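Local coordinates for A223 penton protein C-terminal domain-containing protein (Sulfolobus turreted icosahedral virus 1, PDB 6BO3) that forms part of the turret that rises from the viral capsid, probably as a penton-associated structural protein built of two beta domains, at residues V20-E25 against V113-T118; N43-L48 against G117-L122; I86-N91 against Q128-N133. The protein carries 1 engineered substitution. All coordinates share one frame; numbering follows the deposited sequence.

Interaction 1: residues V20-E25 against V113-T118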
# COMPACT_ATOMS: atom_id res chain seq x y z
N VAL A 20 8.83 20.63 11.99
CA VAL A 20 9.95 19.69 11.88
C VAL A 20 9.50 18.42 11.16
O VAL A 20 8.50 17.79 11.52
CB VAL A 20 10.50 19.31 13.27
CG1 VAL A 20 11.61 18.27 13.18
CG2 VAL A 20 11.01 20.56 13.96
N TYR A 21 10.29 18.05 10.15
CA TYR A 21 10.03 16.89 9.33
C TYR A 21 10.74 15.66 9.86
O TYR A 21 11.96 15.69 10.17
CB TYR A 21 10.44 17.17 7.89
CG TYR A 21 9.48 18.13 7.22
CD1 TYR A 21 8.22 17.70 6.80
CD2 TYR A 21 9.80 19.47 7.05
CE1 TYR A 21 7.32 18.57 6.21
CE2 TYR A 21 8.91 20.35 6.45
CZ TYR A 21 7.67 19.90 6.04
OH TYR A 21 6.80 20.76 5.44
N VAL A 22 9.97 14.58 9.95
CA VAL A 22 10.41 13.34 10.55
C VAL A 22 10.31 12.27 9.47
O VAL A 22 9.25 12.06 8.86
CB VAL A 22 9.60 12.95 11.81
CG1 VAL A 22 10.02 11.60 12.35
CG2 VAL A 22 9.75 14.04 12.88
N ASP A 23 11.44 11.64 9.19
CA ASP A 23 11.49 10.50 8.28
C ASP A 23 12.60 9.60 8.82
O ASP A 23 13.80 9.86 8.64
CB ASP A 23 11.76 10.96 6.85
CG ASP A 23 11.59 9.84 5.80
OD1 ASP A 23 11.26 8.68 6.13
OD2 ASP A 23 11.81 10.13 4.61
N ARG A 24 12.16 8.57 9.53
CA ARG A 24 13.06 7.67 10.22
C ARG A 24 12.65 6.22 10.05
O ARG A 24 11.47 5.91 10.05
CB ARG A 24 13.04 7.97 11.71
CG ARG A 24 13.64 9.30 12.08
CD ARG A 24 15.16 9.27 12.04
NE ARG A 24 15.68 10.54 12.53
CZ ARG A 24 16.80 10.71 13.21
NH1 ARG A 24 17.58 9.70 13.56
NH2 ARG A 24 17.12 11.94 13.59
N GLU A 25 13.63 5.35 9.93
CA GLU A 25 13.39 3.93 10.06
C GLU A 25 14.45 3.25 10.92
O GLU A 25 15.64 3.55 10.82
CB GLU A 25 13.28 3.26 8.68
CG GLU A 25 14.26 3.73 7.64
CD GLU A 25 14.17 2.90 6.38
OE1 GLU A 25 13.08 2.34 6.11
OE2 GLU A 25 15.19 2.80 5.66
N VAL A 113 10.76 -0.48 11.47
CA VAL A 113 9.78 0.43 12.03
C VAL A 113 10.01 1.84 11.49
O VAL A 113 11.11 2.41 11.66
CB VAL A 113 9.82 0.34 13.56
CG1 VAL A 113 8.91 1.38 14.18
CG2 VAL A 113 9.41 -1.05 14.01
N LYS A 114 9.01 2.38 10.78
CA LYS A 114 9.12 3.68 10.13
C LYS A 114 8.23 4.72 10.78
O LYS A 114 7.02 4.50 10.97
CB LYS A 114 8.78 3.62 8.64
CG LYS A 114 9.44 2.51 7.84
CD LYS A 114 8.60 2.21 6.60
CE LYS A 114 9.42 2.12 5.34
NZ LYS A 114 8.58 2.49 4.17
N LEU A 115 8.85 5.86 11.10
CA LEU A 115 8.19 7.04 11.63
C LEU A 115 8.33 8.18 10.62
O LEU A 115 9.44 8.62 10.26
CB LEU A 115 8.78 7.45 12.98
CG LEU A 115 8.00 8.53 13.72
CD1 LEU A 115 6.65 7.97 14.09
CD2 LEU A 115 8.77 9.02 14.95
N LYS A 116 7.18 8.63 10.13
CA LYS A 116 7.11 9.65 9.10
C LYS A 116 6.00 10.63 9.44
O LYS A 116 4.87 10.21 9.72
CB LYS A 116 6.76 9.04 7.73
CG LYS A 116 7.67 7.98 7.18
CD LYS A 116 7.18 7.61 5.80
CE LYS A 116 8.00 6.50 5.19
NZ LYS A 116 8.18 6.75 3.74
N GLY A 117 6.30 11.92 9.41
CA GLY A 117 5.28 12.92 9.64
C GLY A 117 5.86 14.29 9.92
O GLY A 117 6.99 14.59 9.53
N THR A 118 5.08 15.10 10.62
CA THR A 118 5.41 16.47 10.90
C THR A 118 5.24 16.72 12.39
O THR A 118 4.29 16.22 12.99
CB THR A 118 4.51 17.45 10.11
OG1 THR A 118 3.13 17.23 10.45
CG2 THR A 118 4.67 17.27 8.61

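Interaction 2: residues N43-L48 against G117-L122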
# COMPACT_ATOMS: atom_id res chain seq x y z
N ASN A 43 4.59 20.29 21.65
CA ASN A 43 4.49 19.88 20.26
C ASN A 43 3.38 18.90 20.01
O ASN A 43 2.91 18.22 20.92
CB ASN A 43 5.79 19.22 19.80
CG ASN A 43 6.97 20.17 19.80
OD1 ASN A 43 6.85 21.31 19.38
ND2 ASN A 43 8.12 19.68 20.25
N SER A 44 3.00 18.81 18.74
CA SER A 44 2.02 17.86 18.28
C SER A 44 2.60 17.09 17.10
O SER A 44 3.40 17.64 16.37
CB SER A 44 0.78 18.60 17.84
OG SER A 44 -0.30 17.71 17.78
N PHE A 45 2.20 15.84 16.90
CA PHE A 45 2.70 15.01 15.78
C PHE A 45 1.54 14.55 14.92
O PHE A 45 0.53 14.10 15.45
CB PHE A 45 3.47 13.78 16.28
CG PHE A 45 4.04 12.94 15.16
CD1 PHE A 45 3.54 11.68 14.88
CD2 PHE A 45 5.07 13.44 14.36
CE1 PHE A 45 4.06 10.91 13.84
CE2 PHE A 45 5.59 12.68 13.31
CZ PHE A 45 5.10 11.41 13.06
N SER A 46 1.71 14.64 13.62
CA SER A 46 0.75 14.15 12.63
C SER A 46 1.57 13.33 11.65
O SER A 46 2.60 13.82 11.19
CB SER A 46 0.12 15.32 11.88
OG SER A 46 -0.66 16.12 12.74
N GLY A 47 1.14 12.11 11.34
CA GLY A 47 1.92 11.21 10.47
C GLY A 47 1.65 9.75 10.78
O GLY A 47 0.52 9.39 11.13
N LEU A 48 2.68 8.92 10.67
CA LEU A 48 2.52 7.48 10.65
C LEU A 48 3.71 6.82 11.33
O LEU A 48 4.84 7.29 11.22
CB LEU A 48 2.44 6.94 9.20
CG LEU A 48 1.44 7.46 8.14
CD1 LEU A 48 1.83 7.01 6.74
CD2 LEU A 48 0.04 7.00 8.47
N GLY A 117 6.30 11.92 9.41
CA GLY A 117 5.28 12.92 9.64
C GLY A 117 5.86 14.29 9.92
O GLY A 117 6.99 14.59 9.53
N THR A 118 5.08 15.10 10.62
CA THR A 118 5.41 16.47 10.90
C THR A 118 5.24 16.72 12.39
O THR A 118 4.29 16.22 12.99
CB THR A 118 4.51 17.45 10.11
OG1 THR A 118 3.13 17.23 10.45
CG2 THR A 118 4.67 17.27 8.61
N ILE A 119 6.17 17.44 12.98
CA ILE A 119 5.99 17.97 14.33
C ILE A 119 5.61 19.43 14.20
O ILE A 119 6.27 20.18 13.48
CB ILE A 119 7.27 17.85 15.18
CG1 ILE A 119 7.71 16.40 15.25
CG2 ILE A 119 7.04 18.42 16.59
CD1 ILE A 119 9.13 16.23 15.76
N HIS A 120 4.54 19.84 14.88
CA HIS A 120 4.06 21.20 14.78
C HIS A 120 3.40 21.61 16.09
O HIS A 120 3.28 20.79 16.99
CB HIS A 120 3.09 21.33 13.59
CG HIS A 120 2.02 20.29 13.57
ND1 HIS A 120 0.96 20.29 14.45
CD2 HIS A 120 1.86 19.21 12.77
CE1 HIS A 120 0.18 19.26 14.18
NE2 HIS A 120 0.71 18.58 13.18
N PRO A 121 2.96 22.87 16.22
CA PRO A 121 2.29 23.15 17.49
C PRO A 121 0.95 22.42 17.57
O PRO A 121 0.42 22.00 16.55
CB PRO A 121 2.10 24.67 17.49
CG PRO A 121 2.31 25.12 16.08
CD PRO A 121 3.08 24.05 15.35
N LEU A 122 0.42 22.24 18.78
CA LEU A 122 -0.93 21.71 18.96
C LEU A 122 -1.98 22.62 18.34
O LEU A 122 -2.19 23.73 18.79
CB LEU A 122 -1.25 21.51 20.45
CG LEU A 122 -2.62 20.87 20.75
CD1 LEU A 122 -2.72 19.49 20.11
CD2 LEU A 122 -2.91 20.79 22.23

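Interaction 3: residues I86-N91 against Q128-N133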
# COMPACT_ATOMS: atom_id res chain seq x y z
N ILE A 86 -0.23 -0.22 10.98
CA ILE A 86 0.15 1.18 10.88
C ILE A 86 -0.62 1.97 11.94
O ILE A 86 -1.84 1.79 12.11
CB ILE A 86 -0.13 1.77 9.49
CG1 ILE A 86 0.68 1.02 8.42
CG2 ILE A 86 0.19 3.26 9.41
CD1 ILE A 86 0.13 1.27 7.05
N LEU A 87 0.12 2.80 12.66
CA LEU A 87 -0.45 3.71 13.65
C LEU A 87 -0.44 5.14 13.07
O LEU A 87 0.62 5.74 12.76
CB LEU A 87 0.28 3.59 14.99
CG LEU A 87 -0.13 4.55 16.12
CD1 LEU A 87 -1.55 4.27 16.56
CD2 LEU A 87 0.78 4.43 17.33
N LYS A 88 -1.64 5.65 12.85
CA LYS A 88 -1.84 6.95 12.25
C LYS A 88 -2.11 7.96 13.37
O LYS A 88 -2.84 7.68 14.33
CB LYS A 88 -3.00 6.95 11.23
CG LYS A 88 -2.90 5.97 10.06
CD LYS A 88 -4.08 6.14 9.10
CE LYS A 88 -4.16 5.04 8.05
NZ LYS A 88 -4.94 5.47 6.84
N PHE A 89 -1.46 9.12 13.24
CA PHE A 89 -1.56 10.22 14.17
C PHE A 89 -2.13 11.42 13.45
O PHE A 89 -1.69 11.76 12.32
CB PHE A 89 -0.17 10.63 14.70
CG PHE A 89 0.59 9.53 15.40
CD1 PHE A 89 0.72 9.52 16.78
CD2 PHE A 89 1.22 8.54 14.67
CE1 PHE A 89 1.45 8.52 17.42
CE2 PHE A 89 1.93 7.52 15.31
CZ PHE A 89 2.05 7.53 16.69
N TYR A 90 -3.07 12.09 14.10
CA TYR A 90 -3.44 13.43 13.69
C TYR A 90 -3.45 14.39 14.88
O TYR A 90 -4.30 14.27 15.78
CB TYR A 90 -4.80 13.49 12.96
CG TYR A 90 -5.12 14.91 12.55
CD1 TYR A 90 -6.16 15.63 13.15
CD2 TYR A 90 -4.32 15.58 11.62
CE1 TYR A 90 -6.42 16.94 12.79
CE2 TYR A 90 -4.57 16.89 11.27
CZ TYR A 90 -5.62 17.57 11.86
OH TYR A 90 -5.86 18.87 11.50
N ASN A 91 -2.53 15.36 14.84
CA ASN A 91 -2.45 16.46 15.81
C ASN A 91 -2.36 15.89 17.24
O ASN A 91 -3.07 16.33 18.14
CB ASN A 91 -3.63 17.46 15.64
CG ASN A 91 -3.48 18.75 16.48
OD1 ASN A 91 -2.46 19.41 16.44
ND2 ASN A 91 -4.53 19.10 17.22
N GLN A 128 -6.21 12.72 17.31
CA GLN A 128 -6.75 11.40 17.03
C GLN A 128 -5.64 10.44 16.66
O GLN A 128 -4.60 10.86 16.16
CB GLN A 128 -7.78 11.43 15.90
CG GLN A 128 -8.99 12.30 16.16
CD GLN A 128 -9.96 12.31 15.00
OE1 GLN A 128 -9.57 12.55 13.86
NE2 GLN A 128 -11.22 12.07 15.28
N ILE A 129 -5.87 9.16 16.96
CA ILE A 129 -5.07 8.07 16.41
C ILE A 129 -6.00 7.05 15.76
O ILE A 129 -7.21 7.03 16.02
CB ILE A 129 -4.13 7.38 17.45
CG1 ILE A 129 -4.90 6.75 18.62
CG2 ILE A 129 -3.07 8.37 17.96
CD1 ILE A 129 -4.03 5.92 19.56
N SER A 130 -5.46 6.26 14.84
CA SER A 130 -6.20 5.13 14.30
C SER A 130 -5.18 4.09 13.94
O SER A 130 -3.99 4.37 13.91
CB SER A 130 -7.07 5.51 13.07
OG SER A 130 -6.28 5.93 11.97
N ILE A 131 -5.64 2.87 13.73
CA ILE A 131 -4.75 1.78 13.40
C ILE A 131 -5.36 1.06 12.21
O ILE A 131 -6.55 0.78 12.20
CB ILE A 131 -4.54 0.83 14.59
CG1 ILE A 131 -3.70 1.52 15.68
CG2 ILE A 131 -3.84 -0.45 14.14
CD1 ILE A 131 -3.48 0.73 16.96
N GLU A 132 -4.54 0.76 11.21
CA GLU A 132 -5.00 -0.13 10.16
C GLU A 132 -3.93 -1.13 9.74
O GLU A 132 -2.74 -0.96 10.03
CB GLU A 132 -5.52 0.67 8.97
CG GLU A 132 -4.50 1.51 8.23
CD GLU A 132 -5.04 2.02 6.90
OE1 GLU A 132 -6.26 2.29 6.82
OE2 GLU A 132 -4.26 2.16 5.93
N ASN A 133 -4.39 -2.21 9.12
CA ASN A 133 -3.49 -3.20 8.51
C ASN A 133 -3.07 -2.69 7.16
O ASN A 133 -3.89 -2.24 6.38
CB ASN A 133 -4.20 -4.55 8.31
CG ASN A 133 -4.39 -5.30 9.60
OD1 ASN A 133 -3.81 -4.96 10.62
ND2 ASN A 133 -5.21 -6.34 9.56

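Interaction 1: residues V20-E25 against V113-T118
The phenol ring of Tyr21 meets Thr118 obliquely: Tyr21 CE1 lies 3.8 Å from Thr118 CG2, and the two side chains run next to each other in the same direction. CG of Tyr21 is anti to its carbonyl carbon (chi1 -72°), which leans the ring toward Thr118 CG2. Further along this face Asp23 lies alongside Lys116, but Asp23 OD1 stays 4.4 Å from Lys116 NZ, too far for a salt bridge; Asp23 OD1 instead touches the aliphatic Lys116 CG. Glu25 likewise rests on the chain of Lys114, while Glu25 OE1 is hydrogen-bonded to Asn112. On the reverse face Val22 CG1 packs against Leu115 CD2 at 3.9 Å, both of them buried. Between the faces the backbones run antiparallel, at 169°. Val22 N and Gly117 O are 3.0 Å apart, with the return bond from Gly117 N to Val22 O; Arg24 N to Leu115 O, 2.8 Å, and Leu115 N to Arg24 O repeat the pattern. Strand 20-28 is outermost in its five-stranded sheet within this chain, and strand 111-120 separates it from strand 44-53. An edge strand is thus joined by an antiparallel ladder to one sheet of a two-sheet beta sandwich. Val22, Arg24 and Leu115 all touch Phe37 of strand 34-38 in the second sheet, and Leu115 also touches Phe45 and Leu49.

Interaction 2: residues N43-L48 against G117-L122
This antiparallel pairing joins two inner strands of the five-stranded sheet, 44-53 and 111-120, where strand 44-53 is about to turn a corner at Gly47. Ser46 and His120 make its side-chain hydrogen bond: Ser46 OG and His120 NE2 are 2.8 Å apart, with either able to donate, and the hydroxyl sits at the ring edge. The imidazole reaches back over the partner strand because its CG lies between the backbone N and the carbonyl carbon (chi1 50°). Ser44 O lies under one face, 4.0 Å from the ring plane and over its centre. At the other nitrogen, His120 ND1 donates to Pro121 O over 2.8 Å, nearly straight at 173° and in the ring plane. The imidazole is thus held at both nitrogens, which fixes its rotation. The backbone ladder consists of Ser44 N to His120 O at 2.7 Å, His120 N to Ser44 O, and the reciprocal pair between Ser46 and Thr118. On the other face of the sheet Phe45 CD2 approaches Thr118 O at 3.2 Å, and Ile119 CG1 stands at the edge of the Phe45 ring. Ile119 CG2 also packs on Asn43 CB, 3.5 Å away. Gly47 faces Gly117 with only 3.9 Å between their CA atoms; a beta carbon on either would collide with the other strand, so the pairing of glycines allows this close approach at the corner. Beyond the contact, Ser46 OG bonds to Asn91 N and Ser44 OG to Asn91 OD1, Phe45 meets Phe89 edge-to-face, and Phe123 stacks on His120. Strand 85-93 thus borders one flank, and strand 20-28 borders the other through Val20 and Val22.

Interaction 3: residues I86-N91 against Q128-N133
Leu87 and Ile131 make the tightest apolar contact here: Leu87 CD1 comes within 3.6 Å of Ile131 CG1, the side chains crossing at a slant. With CG anti to the backbone N (chi1 176°), Leu87 swings toward the outer strand, and the same methyl also reaches Ile129 CB at 4.1 Å. Next to it Phe89 and Ile129 point the same way, and Phe89 CD1 touches Ile129 CG2. This hydrophobic face turns onto the second sheet, with Leu87 on Val59 and Leu81, Phe89 on Leu61, and both Ile129 and Ile131 on Ile79. The charged contact belongs to the other face. Lys88 and Glu132 form a salt bridge in which Lys88 NZ lies 3.4 Å from Glu132 OE1, a long distance; Glu132 OE2 is almost as near, because the ammonium lies over the flat face of the carboxylate, above its plane. Lys88 CE packs on the same group, 3.3 Å from Glu132 CD. The extended lysine chain passes beside Ser130 on its way, and Ser130 OG is 3.5 Å from Lys88 CB. The backbone bonds come in three reciprocal pairs. Ile86 N meets Glu132 O at 2.8 Å, Lys88 N meets Ser130 O at 2.9 Å, and Tyr90 N meets Gln128 O at 2.8 Å with a nearly straight 171° N-H approach; each of the three has a return bond from the partner strand. The regular ladder therefore carries the pairing of this edge strand, while the faces differ: on one, Leu87 and Phe89 are buried against the second sheet and Ile129 and Ile131 lie at its exposed margin; the other is mixed, with charged and hydroxyl groups beside the buried Ile86, and there the long Lys88-Glu132 pair is likely to add only a modest electrostatic contribution.

In the fold
All three contacts lie in one five-stranded antiparallel sheet of the N-terminal domain. Interactions 1 and 2 share strand 111-120 through Gly117 and Thr118, and their centres lie about 10 Å apart; interaction 2 touches interaction 3 where strands 44-53 and 85-93 pair. Interaction 2 is therefore the inner joint, with more buried residues than exposed ones, and its chemistry depends on a histidine, serines and paired glycines. Interactions 1 and 3 hold the two outermost strands, 20-28 and 128-133; in both, aliphatic side chains meet on the face toward the second sheet and opposite charges lie near each other on the other face. A salt bridge forms in interaction 3, whereas the charges of interaction 1 remain apart.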